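PDB 5JM8: aerobactin synthase IucA from Klebsiella pneumoniae subsp. pneumoniae, which probably catalyses ATP-dependent condensation of citrate with a hydroxylysine derivative in assembling the siderophore aerobactin, as an NIS synthetase. Local coordinates for residues 322-327 against 443-448; 412-417 against 528-533; 426-431 against 487-492. All blocks are in the same frame, centred on the assembly; numbering follows the deposited sequence.

Overall arrangement
Contacts 1 and 3 meet at the ATP and magnesium site, while contact 2 is helix packing away from it. Along the sequence the segments of contact 1 (322-327, 443-448) alternate with those of contacts 2 (412-417, 528-533) and 3 (426-431, 487-492), and contact 3 is nested within the loop closed by contact 2. Contact centres are about 18 Å apart for 1 and 2, and about 14 Å for the other two pairs. Contact 1 pairs two strands of the mixed four-stranded sheet, which packs on helix 394-420 of contact 2. Leu443 packs on Pro412 and Leu413, and Val533 on Leu487, so contact 2 joins the elements that carry both nucleotide-binding contacts.

Contact 1. Residues 322-327 against 443-448; sequences FRVMQE and LIYRDC. With ATP (adenosine-5'-triphosphate), chain I.
Three backbone hydrogen bonds define a parallel strand pair in the register Phe322-Leu443, Arg323-Ile444 and Val324-Tyr445. Arg323 N donates to Leu443 O (2.8 Å), Tyr445 N to Arg323 O (2.8 Å), and Met325 N runs almost straight along the carbonyl axis to Tyr445 O (3.0 Å, 179° at the hydrogen). Beyond the strands, the extended Glu327 side chain lets OE2 accept from Cys448 N at 2.9 Å, met from above the carboxylate plane; Arg349 forms a salt bridge to the same oxygen. Among apolar contacts on one sheet face, Phe322 CD1 is 3.5 Å from Leu443 CD2, and Val324 CG1 comes to the Tyr445 ring edge. Ile444, on the other face with Arg323, puts CG2 3.7 Å from CG of Met325, just past the strand end. Asp447, a magnesium-site residue, has OD2 2.8 Å from ATP O2B, while OD1 is salt-bridged to Lys278. Glu327 OE2 and Asp447 OD1 are like charges 4.5 Å apart; Arg349, Lys278 and the magnesium ion probably offset the repulsion. In the fold, helix 394-420 packs on Phe322 and Leu443, helix 294-306 on Val324 and Cys448, and strand 431-435 flanks 440-445.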
# COMPACT_ATOMS: atom_id res chain seq x y z
N PHE A 322 -21.88 -15.11 -4.97
CA PHE A 322 -21.63 -15.69 -6.28
C PHE A 322 -21.63 -14.61 -7.36
O PHE A 322 -22.58 -13.85 -7.48
CB PHE A 322 -22.69 -16.75 -6.60
CG PHE A 322 -22.70 -17.18 -8.04
CD1 PHE A 322 -21.57 -17.73 -8.62
CD2 PHE A 322 -23.84 -17.04 -8.81
CE1 PHE A 322 -21.58 -18.13 -9.95
CE2 PHE A 322 -23.85 -17.44 -10.14
CZ PHE A 322 -22.72 -17.98 -10.70
N ARG A 323 -20.54 -14.55 -8.13
CA ARG A 323 -20.46 -13.64 -9.27
C ARG A 323 -20.13 -14.39 -10.56
O ARG A 323 -19.49 -15.44 -10.53
CB ARG A 323 -19.40 -12.56 -9.04
CG ARG A 323 -19.62 -11.66 -7.83
CD ARG A 323 -20.94 -10.91 -7.88
NE ARG A 323 -21.04 -9.97 -9.00
CZ ARG A 323 -20.55 -8.73 -8.99
NH1 ARG A 323 -19.91 -8.27 -7.93
NH2 ARG A 323 -20.70 -7.95 -10.04
N VAL A 324 -20.57 -13.84 -11.68
CA VAL A 324 -20.09 -14.24 -12.99
C VAL A 324 -19.35 -13.05 -13.60
O VAL A 324 -19.86 -11.93 -13.58
CB VAL A 324 -21.25 -14.69 -13.92
CG1 VAL A 324 -20.73 -14.98 -15.32
CG2 VAL A 324 -21.94 -15.92 -13.35
N MET A 325 -18.14 -13.29 -14.10
CA MET A 325 -17.40 -12.26 -14.82
C MET A 325 -17.96 -12.13 -16.23
O MET A 325 -17.64 -12.92 -17.12
CB MET A 325 -15.91 -12.59 -14.88
CG MET A 325 -15.16 -12.28 -13.60
SD MET A 325 -13.45 -12.85 -13.66
CE MET A 325 -12.77 -12.05 -12.21
N GLN A 326 -18.81 -11.12 -16.43
CA GLN A 326 -19.52 -10.94 -17.69
C GLN A 326 -18.61 -10.48 -18.81
O GLN A 326 -17.85 -9.52 -18.65
CB GLN A 326 -20.66 -9.94 -17.52
CG GLN A 326 -21.74 -10.36 -16.53
CD GLN A 326 -22.48 -11.61 -16.97
OE1 GLN A 326 -22.44 -11.99 -18.14
NE2 GLN A 326 -23.15 -12.26 -16.03
N GLU A 327 -18.69 -11.17 -19.94
CA GLU A 327 -18.00 -10.77 -21.15
C GLU A 327 -18.95 -9.96 -22.02
O GLU A 327 -19.45 -10.44 -23.03
CB GLU A 327 -17.48 -12.00 -21.89
CG GLU A 327 -16.55 -12.87 -21.05
CD GLU A 327 -16.26 -14.21 -21.69
OE1 GLU A 327 -16.51 -14.37 -22.90
OE2 GLU A 327 -15.79 -15.12 -20.97
N LEU A 443 -17.77 -17.26 -4.63
CA LEU A 443 -17.39 -17.83 -5.92
C LEU A 443 -17.43 -16.77 -7.02
O LEU A 443 -18.32 -15.92 -7.05
CB LEU A 443 -18.33 -18.99 -6.29
CG LEU A 443 -18.26 -19.50 -7.74
CD1 LEU A 443 -16.92 -20.18 -8.01
CD2 LEU A 443 -19.41 -20.45 -8.05
N ILE A 444 -16.45 -16.83 -7.92
CA ILE A 444 -16.49 -16.05 -9.14
C ILE A 444 -16.25 -16.97 -10.34
O ILE A 444 -15.18 -17.57 -10.47
CB ILE A 444 -15.45 -14.91 -9.13
CG1 ILE A 444 -15.66 -14.01 -7.91
CG2 ILE A 444 -15.55 -14.09 -10.41
CD1 ILE A 444 -14.61 -12.93 -7.74
N TYR A 445 -17.26 -17.08 -11.20
CA TYR A 445 -17.17 -17.92 -12.39
C TYR A 445 -16.62 -17.14 -13.57
O TYR A 445 -16.95 -15.97 -13.76
CB TYR A 445 -18.54 -18.51 -12.75
CG TYR A 445 -18.52 -19.30 -14.03
CD1 TYR A 445 -18.20 -20.65 -14.03
CD2 TYR A 445 -18.81 -18.70 -15.25
CE1 TYR A 445 -18.17 -21.38 -15.20
CE2 TYR A 445 -18.78 -19.42 -16.43
CZ TYR A 445 -18.46 -20.76 -16.40
OH TYR A 445 -18.44 -21.47 -17.57
N ARG A 446 -15.80 -17.82 -14.36
CA ARG A 446 -15.14 -17.23 -15.52
C ARG A 446 -15.33 -18.11 -16.75
O ARG A 446 -15.56 -19.31 -16.61
CB ARG A 446 -13.65 -17.04 -15.21
CG ARG A 446 -12.78 -16.81 -16.42
CD ARG A 446 -11.35 -16.61 -16.01
NE ARG A 446 -10.76 -17.83 -15.46
CZ ARG A 446 -9.66 -17.84 -14.71
NH1 ARG A 446 -9.05 -16.70 -14.41
NH2 ARG A 446 -9.18 -18.98 -14.24
N ASP A 447 -15.25 -17.50 -17.93
CA ASP A 447 -15.39 -18.17 -19.22
C ASP A 447 -16.86 -18.41 -19.56
O ASP A 447 -17.43 -19.45 -19.24
CB ASP A 447 -14.63 -19.50 -19.24
CG ASP A 447 -14.43 -20.05 -20.65
OD1 ASP A 447 -15.03 -19.49 -21.60
OD2 ASP A 447 -13.69 -21.04 -20.81
N CYS A 448 -17.46 -17.43 -20.23
CA CYS A 448 -18.86 -17.48 -20.60
C CYS A 448 -19.09 -18.32 -21.85
O CYS A 448 -20.22 -18.56 -22.25
CB CYS A 448 -19.39 -16.06 -20.80
SG CYS A 448 -19.07 -14.98 -19.39
PG ATP I . -10.64 -18.45 -20.24
O1G ATP I . -9.63 -17.32 -20.27
O2G ATP I . -10.94 -18.95 -18.85
O3G ATP I . -11.88 -18.18 -21.06
PB ATP I . -10.44 -20.71 -22.05
O1B ATP I . -9.29 -21.07 -22.96
O2B ATP I . -11.72 -20.18 -22.65
O3B ATP I . -9.87 -19.70 -20.92
PA ATP I . -11.01 -23.49 -21.67
O1A ATP I . -11.48 -23.42 -23.10
O2A ATP I . -11.86 -24.20 -20.64
O3A ATP I . -10.77 -21.99 -21.13
O5' ATP I . -9.54 -24.13 -21.59
C5' ATP I . -8.94 -24.25 -20.31
C4' ATP I . -7.42 -24.12 -20.38
O4' ATP I . -6.90 -24.32 -19.06
C3' ATP I . -6.77 -25.16 -21.29
O3' ATP I . -5.87 -24.51 -22.19
C2' ATP I . -6.04 -26.11 -20.36
O2' ATP I . -4.75 -26.45 -20.86
C1' ATP I . -5.91 -25.35 -19.05
N9 ATP I . -6.15 -26.23 -17.88
C8 ATP I . -5.25 -26.44 -16.91
N7 ATP I . -5.74 -27.29 -15.97
C5 ATP I . -6.99 -27.63 -16.35
C6 ATP I . -8.06 -28.49 -15.81
N6 ATP I . -7.86 -29.16 -14.65
N1 ATP I . -9.21 -28.57 -16.52
C2 ATP I . -9.40 -27.90 -17.67
N3 ATP I . -8.46 -27.11 -18.21
C4 ATP I . -7.25 -26.93 -17.62

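Contact 2. Residues 412-417 against 528-533; sequences PLFTAE and TCLNYV
Phe414 leaves helix 394-420 with CB directed at helix 528-535, and its chi1 of -82° sets CG anti to the carbonyl carbon. From CG onward, Leu530 CD2 lies over one face of the ring, 3.7 Å from CG and 3.4 Å from CD1 of Phe414. The same methyl stands 3.6 Å from the Phe414 ring centroid and 24° off the ring normal, which identifies a CH-pi contact displaced toward the rim. Further out, Phe414 CE1 meets Cys529 SG at 3.9 Å, the sulfur at the ring edge in a Cys sulfur-aromatic contact; Leu530 CD2 also touches CE1, and Val533 CG2 approaches it obliquely. At the tip, CZ again neighbours Leu530 CD2. These pairs make a buried helix-helix packing in which the short segments run at 128° with axes 10.5 Å apart, the ring lying between the two backbones. Helix 506-521 adds Leu517 and Met520 around the phenyl group, and Phe482 of helix 475-500 meets it edge-to-face. One turn along, Glu417 bends at chi2 and brings OE1 3.6 Å from Cys529 CB. A water bridges the helices there, donating to Glu417 OE1 (2.8 Å) and accepting from Cys529 N (2.7 Å).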
# COMPACT_ATOMS: atom_id res chain seq x y z
N PRO A 412 -24.49 -22.51 -5.62
CA PRO A 412 -25.01 -21.59 -6.64
C PRO A 412 -25.06 -22.19 -8.05
O PRO A 412 -25.95 -21.84 -8.83
CB PRO A 412 -24.03 -20.41 -6.60
CG PRO A 412 -22.81 -20.93 -5.92
CD PRO A 412 -23.30 -21.95 -4.95
N LEU A 413 -24.13 -23.09 -8.36
CA LEU A 413 -24.03 -23.64 -9.70
C LEU A 413 -25.09 -24.71 -9.99
O LEU A 413 -25.67 -24.73 -11.08
CB LEU A 413 -22.64 -24.23 -9.92
CG LEU A 413 -21.50 -23.20 -9.98
CD1 LEU A 413 -20.15 -23.90 -9.93
CD2 LEU A 413 -21.60 -22.34 -11.23
N PHE A 414 -25.34 -25.59 -9.02
CA PHE A 414 -26.39 -26.59 -9.16
C PHE A 414 -27.78 -25.96 -9.11
O PHE A 414 -28.72 -26.47 -9.73
CB PHE A 414 -26.27 -27.65 -8.06
CG PHE A 414 -25.25 -28.72 -8.34
CD1 PHE A 414 -25.51 -29.72 -9.27
CD2 PHE A 414 -24.05 -28.74 -7.66
CE1 PHE A 414 -24.57 -30.71 -9.52
CE2 PHE A 414 -23.11 -29.73 -7.90
CZ PHE A 414 -23.37 -30.71 -8.83
N THR A 415 -27.90 -24.87 -8.36
CA THR A 415 -29.18 -24.18 -8.21
C THR A 415 -29.51 -23.33 -9.43
O THR A 415 -30.67 -23.20 -9.82
CB THR A 415 -29.19 -23.28 -6.96
OG1 THR A 415 -28.95 -24.07 -5.79
CG2 THR A 415 -30.53 -22.57 -6.81
N ALA A 416 -28.48 -22.74 -10.03
CA ALA A 416 -28.66 -21.92 -11.22
C ALA A 416 -29.22 -22.75 -12.38
O ALA A 416 -30.02 -22.26 -13.17
CB ALA A 416 -27.34 -21.29 -11.63
N GLU A 417 -28.79 -24.01 -12.46
CA GLU A 417 -29.29 -24.92 -13.48
C GLU A 417 -30.68 -25.44 -13.14
O GLU A 417 -31.57 -25.46 -13.98
CB GLU A 417 -28.33 -26.11 -13.66
CG GLU A 417 -28.77 -27.13 -14.71
CD GLU A 417 -29.85 -28.08 -14.21
OE1 GLU A 417 -29.74 -28.57 -13.07
OE2 GLU A 417 -30.82 -28.32 -14.97
N THR A 528 -33.30 -33.29 -11.53
CA THR A 528 -32.74 -34.13 -12.58
C THR A 528 -31.23 -34.36 -12.45
O THR A 528 -30.76 -35.49 -12.56
CB THR A 528 -33.00 -33.50 -13.97
OG1 THR A 528 -34.41 -33.32 -14.15
CG2 THR A 528 -32.46 -34.40 -15.08
N CYS A 529 -30.50 -33.28 -12.22
CA CYS A 529 -29.04 -33.32 -12.22
C CYS A 529 -28.44 -33.93 -10.96
O CYS A 529 -27.48 -34.70 -11.04
CB CYS A 529 -28.49 -31.91 -12.41
SG CYS A 529 -26.70 -31.84 -12.57
N LEU A 530 -28.98 -33.58 -9.80
CA LEU A 530 -28.46 -34.07 -8.54
C LEU A 530 -28.86 -35.53 -8.28
O LEU A 530 -28.14 -36.26 -7.60
CB LEU A 530 -28.95 -33.19 -7.39
CG LEU A 530 -28.34 -31.78 -7.40
CD1 LEU A 530 -29.07 -30.86 -6.44
CD2 LEU A 530 -26.86 -31.84 -7.05
N ASN A 531 -30.00 -35.95 -8.84
CA ASN A 531 -30.36 -37.36 -8.84
C ASN A 531 -29.27 -38.17 -9.52
O ASN A 531 -28.76 -39.14 -8.97
CB ASN A 531 -31.69 -37.59 -9.57
CG ASN A 531 -32.90 -37.18 -8.75
OD1 ASN A 531 -32.86 -37.15 -7.52
ND2 ASN A 531 -34.01 -36.89 -9.43
N TYR A 532 -28.91 -37.74 -10.73
CA TYR A 532 -27.91 -38.42 -11.55
C TYR A 532 -26.58 -38.54 -10.81
O TYR A 532 -26.01 -39.63 -10.72
CB TYR A 532 -27.70 -37.65 -12.86
CG TYR A 532 -26.76 -38.32 -13.84
CD1 TYR A 532 -27.18 -39.38 -14.63
CD2 TYR A 532 -25.45 -37.87 -13.99
CE1 TYR A 532 -26.33 -39.99 -15.53
CE2 TYR A 532 -24.59 -38.47 -14.90
CZ TYR A 532 -25.03 -39.53 -15.66
OH TYR A 532 -24.18 -40.12 -16.56
N VAL A 533 -26.12 -37.42 -10.27
CA VAL A 533 -24.88 -37.37 -9.51
C VAL A 533 -24.87 -38.38 -8.36
O VAL A 533 -23.91 -39.13 -8.19
CB VAL A 533 -24.64 -35.96 -8.92
CG1 VAL A 533 -23.51 -35.97 -7.89
CG2 VAL A 533 -24.35 -34.97 -10.04
O HOH W 1 -31.39 -30.80 -12.74

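Contact 3. Residues 426-431 against 487-492; sequences AHQQNI and LVNSTF. With MG (magnesium ion), chain J; ATP (adenosine-5'-triphosphate), chain I.
Packing is closest around Ser490, whose OG sits 3.3 Å from Ile431 CD1 and 3.3 Å from Ala426 O. The hydroxyl thus lies against the loop 426-431 at two points; Tyr485 O and Asn489 O both lie within hydrogen-bonding reach of OG, so its one proton is not assigned. Gln428 lies against the same turn: its CB approaches Asn489 O, and its extended amide stands at 86° to the amide of Asn489, with NE2 near ATP N6. The helix departs from regular geometry here. A wider pi-type turn spans 487-491, and Asn489 is the centre of an inverse gamma turn, a local distortion accompanying the presentation of its side chain to adenine. With CG anti to the backbone N (chi1 -169°), Asn489 pairs with the base: ND2 donates to ATP N1 at 3.0 Å, and OD1 accepts from ATP N6 at 3.3 Å, matching the N1/N6 edge of adenine. The looser side is the partly exposed His427, whose CD2 comes no nearer than 3.9 Å to Asn489 ND2 at the ring edge, ring and amide planes 83° apart; ATP O2A lies over one face. Gln429 and Asn430 form a separate metal-binding arm without contact to 487-492: Gln429 OE1 (2.3 Å) and Asn430 OD1 (2.0 Å) bind the magnesium ion, as does ATP O3A, with Asp447 of segment 443-448 completing the site's protein residues.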
# COMPACT_ATOMS: atom_id res chain seq x y z
N ALA A 426 -18.43 -25.41 -15.09
CA ALA A 426 -17.33 -24.90 -14.29
C ALA A 426 -16.14 -25.85 -14.24
O ALA A 426 -16.15 -26.81 -13.46
CB ALA A 426 -17.82 -24.60 -12.89
N HIS A 427 -15.13 -25.58 -15.05
CA HIS A 427 -13.85 -26.26 -14.92
C HIS A 427 -13.25 -26.00 -13.56
O HIS A 427 -13.75 -25.19 -12.78
CB HIS A 427 -12.83 -25.79 -15.97
CG HIS A 427 -13.17 -26.17 -17.38
ND1 HIS A 427 -13.83 -25.33 -18.24
CD2 HIS A 427 -12.92 -27.30 -18.08
CE1 HIS A 427 -13.98 -25.93 -19.41
NE2 HIS A 427 -13.43 -27.12 -19.34
N GLN A 428 -12.16 -26.69 -13.28
CA GLN A 428 -11.29 -26.33 -12.17
C GLN A 428 -10.56 -25.03 -12.49
O GLN A 428 -9.95 -24.40 -11.62
CB GLN A 428 -10.29 -27.45 -11.93
CG GLN A 428 -9.74 -27.49 -10.55
CD GLN A 428 -8.75 -28.62 -10.36
OE1 GLN A 428 -8.02 -28.64 -9.39
NE2 GLN A 428 -8.74 -29.57 -11.30
N GLN A 429 -10.60 -24.64 -13.76
CA GLN A 429 -9.96 -23.43 -14.24
C GLN A 429 -10.96 -22.28 -14.42
O GLN A 429 -10.56 -21.12 -14.53
CB GLN A 429 -9.22 -23.72 -15.56
CG GLN A 429 -8.37 -22.56 -16.08
CD GLN A 429 -9.05 -21.74 -17.16
OE1 GLN A 429 -10.12 -22.10 -17.66
NE2 GLN A 429 -8.42 -20.64 -17.54
N ASN A 430 -12.25 -22.60 -14.47
CA ASN A 430 -13.30 -21.59 -14.55
C ASN A 430 -13.81 -21.19 -13.17
O ASN A 430 -14.60 -20.26 -13.04
CB ASN A 430 -14.46 -22.09 -15.39
CG ASN A 430 -14.10 -22.24 -16.85
OD1 ASN A 430 -13.07 -21.74 -17.30
ND2 ASN A 430 -14.96 -22.92 -17.60
N ILE A 431 -13.35 -21.91 -12.15
CA ILE A 431 -13.75 -21.65 -10.77
C ILE A 431 -12.72 -20.80 -10.03
O ILE A 431 -11.61 -21.26 -9.77
CB ILE A 431 -13.96 -22.96 -10.00
CG1 ILE A 431 -15.20 -23.69 -10.53
CG2 ILE A 431 -14.14 -22.69 -8.51
CD1 ILE A 431 -15.29 -25.14 -10.12
N LEU A 487 -17.74 -32.08 -10.76
CA LEU A 487 -17.43 -33.03 -9.70
C LEU A 487 -16.13 -33.78 -9.97
O LEU A 487 -15.28 -33.89 -9.09
CB LEU A 487 -18.57 -34.03 -9.51
CG LEU A 487 -19.82 -33.46 -8.83
CD1 LEU A 487 -21.00 -34.36 -9.07
CD2 LEU A 487 -19.58 -33.26 -7.34
N VAL A 488 -15.99 -34.32 -11.18
CA VAL A 488 -14.78 -35.05 -11.54
C VAL A 488 -13.62 -34.08 -11.73
O VAL A 488 -12.62 -34.15 -11.03
CB VAL A 488 -14.97 -35.88 -12.83
CG1 VAL A 488 -13.68 -36.60 -13.21
CG2 VAL A 488 -16.10 -36.88 -12.65
N ASN A 489 -13.78 -33.16 -12.68
CA ASN A 489 -12.72 -32.20 -12.99
C ASN A 489 -12.86 -30.93 -12.15
O ASN A 489 -12.82 -29.81 -12.68
CB ASN A 489 -12.74 -31.85 -14.48
CG ASN A 489 -11.50 -31.08 -14.91
OD1 ASN A 489 -10.48 -31.11 -14.23
ND2 ASN A 489 -11.59 -30.40 -16.05
N SER A 490 -13.02 -31.10 -10.84
CA SER A 490 -13.17 -29.97 -9.93
C SER A 490 -13.17 -30.42 -8.48
O SER A 490 -12.17 -30.30 -7.77
CB SER A 490 -14.46 -29.20 -10.22
OG SER A 490 -14.22 -28.11 -11.08
N THR A 491 -14.31 -30.94 -8.04
CA THR A 491 -14.51 -31.29 -6.64
C THR A 491 -13.58 -32.40 -6.20
O THR A 491 -13.00 -32.35 -5.12
CB THR A 491 -15.96 -31.70 -6.40
OG1 THR A 491 -16.84 -30.69 -6.90
CG2 THR A 491 -16.23 -31.91 -4.91
N PHE A 492 -13.42 -33.43 -7.04
CA PHE A 492 -12.60 -34.57 -6.66
C PHE A 492 -11.12 -34.22 -6.66
O PHE A 492 -10.32 -34.91 -6.04
CB PHE A 492 -12.87 -35.76 -7.60
CG PHE A 492 -14.26 -36.34 -7.47
CD1 PHE A 492 -15.06 -36.05 -6.38
CD2 PHE A 492 -14.76 -37.19 -8.44
CE1 PHE A 492 -16.33 -36.59 -6.26
CE2 PHE A 492 -16.03 -37.73 -8.33
CZ PHE A 492 -16.82 -37.43 -7.24
MG MG J . -11.96 -21.61 -18.94
PG ATP I . -10.64 -18.45 -20.24
O1G ATP I . -9.63 -17.32 -20.27
O2G ATP I . -10.94 -18.95 -18.85
O3G ATP I . -11.88 -18.18 -21.06
PB ATP I . -10.44 -20.71 -22.05
O1B ATP I . -9.29 -21.07 -22.96
O2B ATP I . -11.72 -20.18 -22.65
O3B ATP I . -9.87 -19.70 -20.92
PA ATP I . -11.01 -23.49 -21.67
O1A ATP I . -11.48 -23.42 -23.10
O2A ATP I . -11.86 -24.20 -20.64
O3A ATP I . -10.77 -21.99 -21.13
O5' ATP I . -9.54 -24.13 -21.59
C5' ATP I . -8.94 -24.25 -20.31
C4' ATP I . -7.42 -24.12 -20.38
O4' ATP I . -6.90 -24.32 -19.06
C3' ATP I . -6.77 -25.16 -21.29
O3' ATP I . -5.87 -24.51 -22.19
C2' ATP I . -6.04 -26.11 -20.36
O2' ATP I . -4.75 -26.45 -20.86
C1' ATP I . -5.91 -25.35 -19.05
N9 ATP I . -6.15 -26.23 -17.88
C8 ATP I . -5.25 -26.44 -16.91
N7 ATP I . -5.74 -27.29 -15.97
C5 ATP I . -6.99 -27.63 -16.35
C6 ATP I . -8.06 -28.49 -15.81
N6 ATP I . -7.86 -29.16 -14.65
N1 ATP I . -9.21 -28.57 -16.52
C2 ATP I . -9.40 -27.90 -17.67
N3 ATP I . -8.46 -27.11 -18.21
C4 ATP I . -7.25 -26.93 -17.62